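Local coordinates for protein cytochrome c551 (Achromobacter xylosoxidans, PDB 2ZON) that binds haem and, as expected of a small bacterial cytochrome c, probably shuttles single electrons between redox partners, at residues Leu51-Leu56 with Leu75-Val79. Residues are numbered along the deposited sequence; the frame is centred on the assembly and turned at random.
Sequences LLATVL and LRAAV. With HEM (protoporphyrin IX containing Fe), chain K.
Leu-52 reaches across from helix 48-57 and lays its two methyls against the C-terminal helix 72-85, a compact illustration of how one leucine can pack two helices of a small cytochrome c on each other. The short segments have their axes 9.8 Å apart, with an angle of 121° between their N-to-C directions. Leu-52 can be followed outward. CB leaves the backbone beside the other helix rather than straight at it, and CG, anti to the backbone N (chi1 177°), carries the branch across. There CD1 lies 3.8 Å from Leu-75 CB and packs close to the backbone N of Arg-76, while CD2 sits over one face of the Arg-76 guanidinium, 3.4 Å from NH1. The same NH1 forms a salt bridge with Glu-72, one turn earlier on the same helix, which probably lessens the cost of placing a methyl against a charged group.

Further inward, Val-55 and Leu-75 join the protein contact to the haem, in a pocket that Thr-54 and Ala-78 also line. Val-55 turns CG2 to the porphyrin margin, 3.5 Å from the methine carbon CHB of HEM, and the same methyl meets Val-79 CG2 at 3.8 Å. Leu-75 divides its branches: CD1 touches Leu-56 CD2 at 3.7 Å, whereas CD2 approaches CBB of HEM at 3.4 Å and lies more loosely against Val-55 CG1. Leu-51 CB packs on Val-79 CG1, and the Leu-51 side chain also touches Phe-43 of helix 37-46 and Met-83. Apart from the methyl over the guanidinium, this contact therefore rests on dispersion and the exclusion of water, and the hydrocarbon that Val-55 and Leu-75 set around CHB and CBB probably keeps that part of the haem edge in surroundings of low polarity.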
# COMPACT_ATOMS: atom_id res chain seq x y z
N LEU D 51 9.04 -45.57 -9.08
CA LEU D 51 8.82 -44.15 -8.79
C LEU D 51 9.83 -43.29 -9.55
O LEU D 51 9.46 -42.29 -10.18
CB LEU D 51 8.90 -43.87 -7.28
CG LEU D 51 7.87 -44.57 -6.38
CD1 LEU D 51 8.03 -44.08 -4.94
CD2 LEU D 51 6.42 -44.40 -6.88
N LEU D 52 11.10 -43.70 -9.51
CA LEU D 52 12.16 -42.98 -10.23
C LEU D 52 11.89 -42.94 -11.74
O LEU D 52 12.05 -41.89 -12.36
CB LEU D 52 13.55 -43.58 -9.93
CG LEU D 52 14.74 -42.96 -10.69
CD1 LEU D 52 14.96 -41.47 -10.32
CD2 LEU D 52 15.99 -43.74 -10.43
N ALA D 53 11.44 -44.06 -12.30
CA ALA D 53 11.07 -44.13 -13.73
C ALA D 53 9.95 -43.15 -14.09
O ALA D 53 9.97 -42.52 -15.15
CB ALA D 53 10.69 -45.56 -14.12
N THR D 54 8.97 -43.03 -13.20
CA THR D 54 7.90 -42.06 -13.39
C THR D 54 8.40 -40.61 -13.37
O THR D 54 7.95 -39.78 -14.16
CB THR D 54 6.79 -42.29 -12.35
OG1 THR D 54 6.28 -43.62 -12.52
CG2 THR D 54 5.66 -41.27 -12.51
N VAL D 55 9.34 -40.32 -12.46
CA VAL D 55 9.89 -38.96 -12.33
C VAL D 55 10.64 -38.59 -13.60
O VAL D 55 10.43 -37.52 -14.17
CB VAL D 55 10.78 -38.81 -11.07
CG1 VAL D 55 11.54 -37.48 -11.06
CG2 VAL D 55 9.93 -38.94 -9.81
N LEU D 56 11.48 -39.52 -14.07
CA LEU D 56 12.26 -39.31 -15.29
C LEU D 56 11.36 -39.04 -16.50
O LEU D 56 11.61 -38.11 -17.28
CB LEU D 56 13.14 -40.52 -15.57
CG LEU D 56 14.43 -40.67 -14.76
CD1 LEU D 56 15.06 -42.02 -15.07
CD2 LEU D 56 15.40 -39.54 -15.10
N LEU D 75 18.20 -37.52 -8.71
CA LEU D 75 16.76 -37.77 -8.71
C LEU D 75 16.39 -38.99 -7.85
O LEU D 75 15.40 -38.96 -7.12
CB LEU D 75 16.22 -37.94 -10.15
CG LEU D 75 16.23 -36.69 -11.03
CD1 LEU D 75 16.05 -37.04 -12.51
CD2 LEU D 75 15.16 -35.71 -10.61
N ARG D 76 17.19 -40.06 -7.93
CA ARG D 76 16.95 -41.22 -7.06
C ARG D 76 16.98 -40.83 -5.59
O ARG D 76 16.14 -41.28 -4.79
CB ARG D 76 17.99 -42.31 -7.33
CG ARG D 76 17.86 -43.51 -6.42
CD ARG D 76 18.90 -44.56 -6.73
NE ARG D 76 18.63 -45.14 -8.04
CZ ARG D 76 19.30 -44.85 -9.14
NH1 ARG D 76 18.95 -45.43 -10.28
NH2 ARG D 76 20.32 -44.00 -9.11
N ALA D 77 17.96 -39.99 -5.24
CA ALA D 77 18.13 -39.50 -3.87
C ALA D 77 16.94 -38.65 -3.41
O ALA D 77 16.54 -38.72 -2.24
CB ALA D 77 19.44 -38.73 -3.74
N ALA D 78 16.37 -37.86 -4.33
CA ALA D 78 15.22 -37.03 -3.99
C ALA D 78 13.98 -37.91 -3.81
O ALA D 78 13.20 -37.68 -2.88
CB ALA D 78 14.98 -35.94 -5.06
N VAL D 79 13.82 -38.91 -4.67
CA VAL D 79 12.74 -39.88 -4.52
C VAL D 79 12.89 -40.56 -3.15
O VAL D 79 11.90 -40.67 -2.41
CB VAL D 79 12.64 -40.89 -5.69
CG1 VAL D 79 11.66 -42.03 -5.36
CG2 VAL D 79 12.19 -40.18 -6.99
CHA HEM K . 4.04 -37.55 -8.67
CHB HEM K . 8.58 -37.00 -7.19
CHC HEM K . 8.63 -32.62 -9.17
CHD HEM K . 3.86 -32.82 -9.60
C1A HEM K . 5.29 -37.87 -8.13
C2A HEM K . 5.72 -39.11 -7.66
C3A HEM K . 7.02 -38.93 -7.24
C4A HEM K . 7.37 -37.61 -7.47
CMA HEM K . 7.97 -39.98 -6.63
CAA HEM K . 4.88 -40.39 -7.61
CBA HEM K . 4.88 -41.06 -8.97
CGA HEM K . 3.46 -41.54 -9.29
O1A HEM K . 2.52 -40.75 -9.08
O2A HEM K . 3.37 -42.70 -9.73
C1B HEM K . 9.07 -35.79 -7.68
C2B HEM K . 10.38 -35.34 -7.64
C3B HEM K . 10.42 -34.09 -8.22
C4B HEM K . 9.10 -33.79 -8.56
CMB HEM K . 11.57 -36.18 -7.08
CAB HEM K . 11.64 -33.18 -8.34
CBB HEM K . 12.85 -33.82 -9.04
C1C HEM K . 7.32 -32.21 -9.44
C2C HEM K . 6.89 -30.96 -9.89
C3C HEM K . 5.52 -30.99 -10.04
C4C HEM K . 5.14 -32.28 -9.65
CMC HEM K . 7.83 -29.77 -10.16
CAC HEM K . 4.67 -29.78 -10.43
CBC HEM K . 4.93 -29.12 -11.79
C1D HEM K . 3.45 -34.15 -9.47
C2D HEM K . 2.19 -34.69 -9.72
C3D HEM K . 2.22 -36.04 -9.46
C4D HEM K . 3.52 -36.31 -9.05
CMD HEM K . 0.96 -33.89 -10.20
CAD HEM K . 1.07 -37.06 -9.62
CBD HEM K . 0.99 -37.51 -11.09
CGD HEM K . -0.41 -38.00 -11.51
O1D HEM K . -0.91 -38.93 -10.84
O2D HEM K . -0.96 -37.44 -12.50
NA HEM K . 6.30 -37.00 -8.00
NB HEM K . 8.32 -34.83 -8.24
NC HEM K . 6.24 -32.99 -9.30
ND HEM K . 4.24 -35.16 -9.07
FE HEM K . 6.26 -35.02 -8.62